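Local coordinates for cytokinin riboside 5'-monophosphate phosphoribohydrolase (Corynebacterium glutamicum, PDB 5ZBL), which belongs to the SLOG clan and has a Rossmann-like fold, a parallel beta sheet flanked by helices, at residues A[76-81]-A[88-93]; A[125-130]-A[137-142]; A[147-152]-A[172-177]. All coordinates share one frame; numbering follows the deposited sequence.

Interaction 1. Residues A[76-81]-A[88-93]; sequences SLMKGE and TELEIV
Met78, the residue of helix 75-79 that meets strand 89-93, is held at its carbonyl end by the helix's own terminus: Glu81 N donates to Met78 O at 3.0 Å. Gly80 N still makes the last regular helical bond, to Ser76 O, and Glu81, with its positive phi (65°), ends the helix in a Schellman motif. The side chain of Met78 leaves this last turn of the helix toward the strand. With chi1 at -165°, CG stands opposite the backbone N, and a bend at chi2 turns the thioether along the row of alternating strand residues that face the helix. Met78 CG thereby comes to 3.9 Å from Ile92 CD1, where the two chains cross at about a right angle. Farther out, Met78 and Leu90 approach tip to tip, Met78 SD lying 3.9 Å from Leu90 CD2 and Met78 CE 4.0 Å from the same methyl.

The pieces belong to one beta-alpha-beta unit, strand 69-74, helix 75-79 and strand 89-93, at the edge of the parallel sheet. Backbone bonds tie Glu89, Glu91 and Val93 to strand 69-74, while Leu90 and Ile92 also lean on Ile73. Glu91 points to the other face of the strand and makes a salt bridge with Arg102 of helix 96-106.

Because only methyl, methylene and sulfur surfaces meet here, direction counts for little. From the helix segment the touching is done by Met78 alone, and the strand's position is probably set more by its backbone bonds to strand 69-74.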
# COMPACT_ATOMS: atom_id res chain seq x y z
N SER A 76 7.72 -5.76 17.96
CA SER A 76 8.47 -6.62 17.01
C SER A 76 9.70 -5.93 16.47
O SER A 76 10.81 -6.38 16.72
CB SER A 76 7.60 -7.08 15.85
OG SER A 76 7.03 -8.34 16.14
N LEU A 77 9.51 -4.83 15.75
CA LEU A 77 10.63 -4.06 15.16
C LEU A 77 11.61 -3.55 16.23
O LEU A 77 12.81 -3.49 15.99
CB LEU A 77 10.12 -2.87 14.33
CG LEU A 77 9.14 -3.16 13.17
CD1 LEU A 77 8.63 -1.85 12.61
CD2 LEU A 77 9.75 -4.01 12.05
N MET A 78 11.08 -3.22 17.41
CA MET A 78 11.89 -2.77 18.55
C MET A 78 12.81 -3.85 19.09
O MET A 78 13.97 -3.57 19.36
CB MET A 78 10.99 -2.27 19.69
CG MET A 78 11.72 -1.47 20.76
SD MET A 78 12.22 0.13 20.07
CE MET A 78 13.55 0.57 21.19
N LYS A 79 12.28 -5.06 19.29
CA LYS A 79 13.13 -6.20 19.68
C LYS A 79 14.17 -6.46 18.59
O LYS A 79 15.22 -7.03 18.87
CB LYS A 79 12.32 -7.50 19.88
CG LYS A 79 11.66 -7.71 21.23
CD LYS A 79 10.41 -8.60 21.11
CE LYS A 79 10.36 -9.72 22.14
NZ LYS A 79 10.66 -9.25 23.53
N GLY A 80 13.87 -6.07 17.35
CA GLY A 80 14.87 -6.07 16.27
C GLY A 80 16.03 -5.09 16.35
O GLY A 80 16.82 -5.02 15.41
N GLU A 81 16.16 -4.31 17.44
CA GLU A 81 17.21 -3.28 17.60
C GLU A 81 17.11 -2.08 16.59
O GLU A 81 18.06 -1.32 16.43
CB GLU A 81 18.64 -3.91 17.60
CG GLU A 81 19.15 -4.41 18.96
CD GLU A 81 20.65 -4.74 18.93
OE1 GLU A 81 21.03 -5.81 18.41
OE2 GLU A 81 21.47 -3.92 19.42
N THR A 88 12.68 12.93 20.39
CA THR A 88 11.88 13.60 21.41
C THR A 88 11.01 12.57 22.14
O THR A 88 10.85 12.61 23.36
CB THR A 88 10.97 14.67 20.77
OG1 THR A 88 11.70 15.41 19.77
CG2 THR A 88 10.32 15.58 21.83
N GLU A 89 10.42 11.66 21.37
CA GLU A 89 9.69 10.53 21.93
C GLU A 89 9.66 9.36 20.94
O GLU A 89 9.55 9.56 19.74
CB GLU A 89 8.26 10.97 22.20
CG GLU A 89 7.51 10.21 23.27
CD GLU A 89 6.19 10.92 23.59
OE1 GLU A 89 6.21 12.05 24.15
OE2 GLU A 89 5.12 10.36 23.25
N LEU A 90 9.71 8.14 21.47
CA LEU A 90 9.52 6.95 20.72
C LEU A 90 8.35 6.20 21.36
O LEU A 90 8.47 5.73 22.45
CB LEU A 90 10.81 6.12 20.67
CG LEU A 90 10.74 4.73 19.97
CD1 LEU A 90 10.09 4.86 18.59
CD2 LEU A 90 12.11 4.07 19.87
N GLU A 91 7.22 6.13 20.65
CA GLU A 91 6.06 5.36 21.11
C GLU A 91 6.14 3.91 20.58
O GLU A 91 6.16 3.72 19.36
CB GLU A 91 4.76 6.00 20.63
CG GLU A 91 4.70 7.46 20.98
CD GLU A 91 3.30 8.07 20.88
OE1 GLU A 91 2.32 7.33 20.65
OE2 GLU A 91 3.18 9.30 21.06
N ILE A 92 6.17 2.95 21.50
CA ILE A 92 6.07 1.50 21.22
C ILE A 92 4.64 1.01 21.40
O ILE A 92 4.06 1.12 22.50
CB ILE A 92 7.00 0.68 22.13
CG1 ILE A 92 8.42 1.26 22.05
CG2 ILE A 92 7.07 -0.79 21.68
CD1 ILE A 92 9.35 0.59 23.03
N VAL A 93 4.06 0.48 20.32
CA VAL A 93 2.64 0.02 20.34
C VAL A 93 2.60 -1.47 20.02
O VAL A 93 3.62 -2.00 19.58
CB VAL A 93 1.71 0.87 19.46
CG1 VAL A 93 1.75 2.31 19.95
CG2 VAL A 93 2.11 0.83 17.98

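Interaction 2. Residues A[125-130]-A[137-142]; sequences EVWTWQ and KPVALY
Segment 125-130 of helix 117-130 runs nearly antiparallel to strand 139-142, at 152° between their N-to-C directions and with axes 10.7 Å apart, so that Val126 is matched with Val139 and Gln130 with Lys137. Val139 is the hub, and its two methyls divide the work. CG1, set opposite the backbone N by a chi1 of -179°, approaches the indole of Trp127, with Val139 CG1 4.0 Å from Trp127 NE1. The other branch faces the helix more squarely: Val139 CG2 meets Val126 CG2 at 3.9 Å and the amide oxygen of Gln130, where Val139 CG2 to Gln130 OE1 measures 3.7 Å. Gln130 and Val139 slide past each other in opposite directions, the glutamine chain stretching beyond CG toward the start of the strand.

The amide thus has Val139 CG2 beside OE1 and Lys137 O beside NE2. Gln130 OE1 also lies at the edge of the Trp127 ring, in its plane. Gln130 NE2 sits only 2.7 Å from Lys137 O, yet the angle is too poor for a hydrogen bond, so this is a close polar approach rather than a directed link. Lys137 carries its own chain away from the helix, and its ammonium is bonded to the carbonyl oxygens of Ala104 and Gly107.

Phe110 of strand 110-112 touches both Val126 and Val139, completing the beta-alpha-beta unit of strand 110-112, helix 117-130 and strand 139-142. Trp127 makes edge-to-face pairs with Phe124 and Phe168 and touches Leu155 of helix 149-160. Backbone bonds join Val139 and Leu141 to Ile173 of the next strand, and Ala140, on the reverse face, packs on helix 178-186.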
# COMPACT_ATOMS: atom_id res chain seq x y z
N GLU A 125 -2.54 3.27 1.90
CA GLU A 125 -3.31 3.19 3.13
C GLU A 125 -4.00 4.53 3.46
O GLU A 125 -5.25 4.56 3.62
CB GLU A 125 -2.42 2.68 4.25
CG GLU A 125 -3.02 2.54 5.64
CD GLU A 125 -3.93 1.37 5.78
OE1 GLU A 125 -3.58 0.39 6.49
OE2 GLU A 125 -5.00 1.44 5.18
N VAL A 126 -3.26 5.64 3.47
CA VAL A 126 -3.96 6.89 3.82
C VAL A 126 -4.99 7.26 2.75
O VAL A 126 -6.04 7.77 3.08
CB VAL A 126 -3.05 8.07 4.20
CG1 VAL A 126 -2.06 7.63 5.26
CG2 VAL A 126 -2.34 8.65 3.00
N TRP A 127 -4.70 6.97 1.48
CA TRP A 127 -5.66 7.23 0.41
C TRP A 127 -6.93 6.40 0.54
O TRP A 127 -8.03 6.92 0.42
CB TRP A 127 -5.05 6.97 -0.99
CG TRP A 127 -4.29 8.10 -1.54
CD1 TRP A 127 -4.46 9.43 -1.26
CD2 TRP A 127 -3.26 8.03 -2.51
NE1 TRP A 127 -3.58 10.18 -1.98
CE2 TRP A 127 -2.83 9.35 -2.76
CE3 TRP A 127 -2.64 6.98 -3.19
CZ2 TRP A 127 -1.81 9.64 -3.66
CZ3 TRP A 127 -1.63 7.27 -4.09
CH2 TRP A 127 -1.21 8.58 -4.31
N THR A 128 -6.76 5.11 0.74
CA THR A 128 -7.87 4.22 0.99
C THR A 128 -8.72 4.76 2.14
O THR A 128 -9.94 4.59 2.12
CB THR A 128 -7.38 2.80 1.32
OG1 THR A 128 -6.55 2.32 0.25
CG2 THR A 128 -8.55 1.85 1.50
N TRP A 129 -8.09 5.40 3.13
CA TRP A 129 -8.81 6.04 4.24
C TRP A 129 -9.46 7.36 3.82
O TRP A 129 -10.62 7.60 4.17
CB TRP A 129 -7.88 6.30 5.43
CG TRP A 129 -7.50 5.10 6.18
CD1 TRP A 129 -8.10 3.88 6.16
CD2 TRP A 129 -6.41 5.00 7.11
NE1 TRP A 129 -7.44 3.01 7.00
CE2 TRP A 129 -6.40 3.67 7.60
CE3 TRP A 129 -5.43 5.89 7.58
CZ2 TRP A 129 -5.44 3.20 8.52
CZ3 TRP A 129 -4.47 5.42 8.50
CH2 TRP A 129 -4.49 4.09 8.97
N GLN A 130 -8.71 8.20 3.11
CA GLN A 130 -9.22 9.50 2.63
C GLN A 130 -10.59 9.39 1.92
O GLN A 130 -11.49 10.18 2.20
CB GLN A 130 -8.21 10.23 1.70
CG GLN A 130 -7.19 11.13 2.39
CD GLN A 130 -6.69 12.33 1.54
OE1 GLN A 130 -6.27 12.19 0.38
NE2 GLN A 130 -6.72 13.52 2.14
N LYS A 137 -6.91 15.20 5.39
CA LYS A 137 -5.65 15.83 5.65
C LYS A 137 -4.87 15.81 4.34
O LYS A 137 -4.96 14.87 3.60
CB LYS A 137 -4.88 15.06 6.73
CG LYS A 137 -5.53 15.08 8.11
CD LYS A 137 -4.82 14.13 9.08
CE LYS A 137 -5.32 14.30 10.52
NZ LYS A 137 -4.69 13.32 11.44
N PRO A 138 -4.09 16.85 4.06
CA PRO A 138 -3.33 16.87 2.80
C PRO A 138 -2.31 15.73 2.71
O PRO A 138 -1.69 15.39 3.71
CB PRO A 138 -2.60 18.21 2.83
CG PRO A 138 -2.59 18.61 4.27
CD PRO A 138 -3.80 18.02 4.92
N VAL A 139 -2.22 15.14 1.53
CA VAL A 139 -1.20 14.10 1.23
C VAL A 139 -0.32 14.67 0.14
O VAL A 139 -0.82 15.18 -0.87
CB VAL A 139 -1.84 12.81 0.77
CG1 VAL A 139 -0.79 11.74 0.49
CG2 VAL A 139 -2.83 12.35 1.82
N ALA A 140 0.99 14.65 0.37
CA ALA A 140 1.94 15.25 -0.55
C ALA A 140 3.00 14.25 -0.96
O ALA A 140 3.52 13.50 -0.13
CB ALA A 140 2.59 16.46 0.08
N LEU A 141 3.33 14.24 -2.25
CA LEU A 141 4.40 13.43 -2.79
C LEU A 141 5.61 14.32 -3.02
O LEU A 141 5.56 15.24 -3.82
CB LEU A 141 3.96 12.76 -4.08
CG LEU A 141 2.66 11.97 -4.07
CD1 LEU A 141 2.47 11.34 -5.44
CD2 LEU A 141 2.69 10.91 -2.97
N TYR A 142 6.68 14.06 -2.28
CA TYR A 142 7.91 14.82 -2.40
C TYR A 142 8.67 14.21 -3.58
O TYR A 142 9.33 13.15 -3.44
CB TYR A 142 8.69 14.78 -1.07
CG TYR A 142 9.95 15.63 -0.94
CD1 TYR A 142 10.06 16.88 -1.54
CD2 TYR A 142 11.02 15.19 -0.16
CE1 TYR A 142 11.18 17.64 -1.37
CE2 TYR A 142 12.15 15.95 0.03
CZ TYR A 142 12.24 17.18 -0.60
OH TYR A 142 13.39 17.99 -0.45

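Interaction 3. Residues A[147-152]-A[172-177]; sequences FWQPLL and LIVESD. With EDO (1,2-ethanediol), chain E.
Leu152 reaches out from the first turn of helix 149-160 and turns its two methyls to Leu172 and Val174. A chi1 of -74° keeps CG beside the backbone N, opposite the carbonyl carbon. Leu152 CD2 comes to 3.9 Å from Leu172 CD2, the side chains meeting at a slant, whereas Leu152 and Val174 reach toward each other tip to tip, with Leu152 CD1 4.1 Å from Val174 CG1. Leu141 of strand 139-142 touches both Leu152 and Leu172. These residues connect the sheet to its crossover: strand 139-142 leads through helices 149-160 and 166-169 into strand 173-175, the parallel neighbour at the edge of this Rossmann-like sheet. Gln149 is folded over at chi2 (-62°), which brings Gln149 NE2 beside Val174, where it is hydrogen-bonded to Asp143 OD2. A 1,2-ethanediol, probably from the crystallisation liquor, sits beside Val174. Its O1 donates to Glu175 OE2 at 2.9 Å, and the molecule is also hydrogen-bonded to Asp143 OD2. The bent Glu175 chain places OE2 beside that O1 hydroxyl.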
# COMPACT_ATOMS: atom_id res chain seq x y z
N PHE A 147 10.88 11.06 -8.76
CA PHE A 147 10.63 9.74 -8.17
C PHE A 147 9.18 9.24 -8.30
O PHE A 147 8.93 8.07 -8.58
CB PHE A 147 10.97 9.77 -6.68
CG PHE A 147 10.75 8.47 -6.00
CD1 PHE A 147 9.51 8.18 -5.44
CD2 PHE A 147 11.76 7.55 -5.91
CE1 PHE A 147 9.28 6.97 -4.84
CE2 PHE A 147 11.55 6.34 -5.28
CZ PHE A 147 10.31 6.04 -4.76
N TRP A 148 8.24 10.12 -8.05
CA TRP A 148 6.87 9.70 -8.06
C TRP A 148 6.24 9.73 -9.45
O TRP A 148 5.13 9.30 -9.61
CB TRP A 148 6.06 10.51 -7.06
CG TRP A 148 6.45 10.27 -5.71
CD1 TRP A 148 7.12 11.12 -4.90
CD2 TRP A 148 6.21 9.09 -4.95
NE1 TRP A 148 7.30 10.55 -3.67
CE2 TRP A 148 6.76 9.29 -3.68
CE3 TRP A 148 5.54 7.88 -5.22
CZ2 TRP A 148 6.69 8.33 -2.66
CZ3 TRP A 148 5.47 6.91 -4.21
CH2 TRP A 148 6.04 7.16 -2.93
N GLN A 149 6.97 10.15 -10.48
CA GLN A 149 6.31 10.31 -11.79
C GLN A 149 5.69 9.02 -12.36
O GLN A 149 4.56 9.06 -12.87
CB GLN A 149 7.22 11.04 -12.81
CG GLN A 149 7.44 12.53 -12.44
CD GLN A 149 6.16 13.34 -12.43
OE1 GLN A 149 5.30 13.15 -13.26
NE2 GLN A 149 6.05 14.27 -11.49
N PRO A 150 6.38 7.87 -12.22
CA PRO A 150 5.77 6.64 -12.73
C PRO A 150 4.49 6.18 -11.99
O PRO A 150 3.59 5.59 -12.60
CB PRO A 150 6.90 5.61 -12.60
CG PRO A 150 8.19 6.41 -12.50
CD PRO A 150 7.81 7.71 -11.87
N LEU A 151 4.41 6.41 -10.69
CA LEU A 151 3.19 6.12 -9.95
C LEU A 151 2.06 7.01 -10.39
O LEU A 151 0.91 6.57 -10.42
CB LEU A 151 3.39 6.32 -8.46
CG LEU A 151 2.19 5.86 -7.64
CD1 LEU A 151 2.16 4.35 -7.45
CD2 LEU A 151 2.19 6.62 -6.33
N LEU A 152 2.35 8.26 -10.69
CA LEU A 152 1.32 9.17 -11.16
C LEU A 152 0.74 8.69 -12.49
O LEU A 152 -0.48 8.75 -12.70
CB LEU A 152 1.87 10.59 -11.30
CG LEU A 152 2.11 11.38 -10.01
CD1 LEU A 152 2.50 12.78 -10.44
CD2 LEU A 152 0.91 11.42 -9.09
N LEU A 172 -4.25 16.06 -4.79
CA LEU A 172 -2.99 15.48 -4.40
C LEU A 172 -1.85 16.49 -4.60
O LEU A 172 -1.67 16.98 -5.71
CB LEU A 172 -2.75 14.25 -5.29
CG LEU A 172 -1.40 13.57 -5.13
CD1 LEU A 172 -1.22 13.15 -3.68
CD2 LEU A 172 -1.32 12.39 -6.08
N ILE A 173 -1.06 16.77 -3.57
CA ILE A 173 0.09 17.67 -3.74
C ILE A 173 1.27 16.86 -4.25
O ILE A 173 1.55 15.80 -3.75
CB ILE A 173 0.45 18.39 -2.42
CG1 ILE A 173 -0.74 19.24 -1.92
CG2 ILE A 173 1.63 19.29 -2.60
CD1 ILE A 173 -0.76 19.35 -0.42
N VAL A 174 1.91 17.35 -5.30
CA VAL A 174 3.13 16.74 -5.86
C VAL A 174 4.19 17.83 -6.08
O VAL A 174 4.00 18.70 -6.89
CB VAL A 174 2.83 16.09 -7.23
CG1 VAL A 174 4.10 15.41 -7.80
CG2 VAL A 174 1.66 15.12 -7.09
N GLU A 175 5.31 17.82 -5.36
CA GLU A 175 6.32 18.87 -5.56
C GLU A 175 7.75 18.34 -5.38
O GLU A 175 7.97 17.52 -4.55
CB GLU A 175 6.08 20.04 -4.63
CG GLU A 175 4.77 20.82 -4.77
CD GLU A 175 4.46 21.47 -6.14
OE1 GLU A 175 3.26 21.79 -6.32
OE2 GLU A 175 5.36 21.66 -7.01
N SER A 176 8.68 18.81 -6.19
CA SER A 176 10.09 18.48 -6.02
C SER A 176 10.72 19.46 -5.06
O SER A 176 11.73 19.14 -4.44
CB SER A 176 10.82 18.55 -7.36
OG SER A 176 10.59 19.82 -7.95
N ASP A 177 10.13 20.65 -4.93
CA ASP A 177 10.71 21.72 -4.11
C ASP A 177 10.06 21.70 -2.73
O ASP A 177 8.81 21.70 -2.63
CB ASP A 177 10.49 23.09 -4.75
CG ASP A 177 11.15 24.22 -3.98
OD1 ASP A 177 12.38 24.39 -4.08
OD2 ASP A 177 10.43 24.96 -3.31
C1 EDO E . 6.91 19.56 -9.80
O1 EDO E . 5.78 20.42 -9.60
C2 EDO E . 6.60 18.17 -9.21
O2 EDO E . 7.16 17.15 -10.04

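The three contacts follow one another along the chain and each sets a helix against the same parallel sheet, yet their places differ. Interaction 2 is buried near the middle of the chain, whereas interactions 1 and 3 lie at the surface beside the two outermost strands, with centres about 30 Å apart on opposite sides of the chain's centre. Interactions 2 and 3 touch, since strands 139-142 and 173-175 are neighbours in the sheet; interaction 1 touches neither. The chemistry varies accordingly: thioether and methyls in 76-81 with 88-93, valines flanked by an indole and an amide in 125-130 with 137-142, and branched aliphatics bordered by polar groups in 147-152 with 172-177.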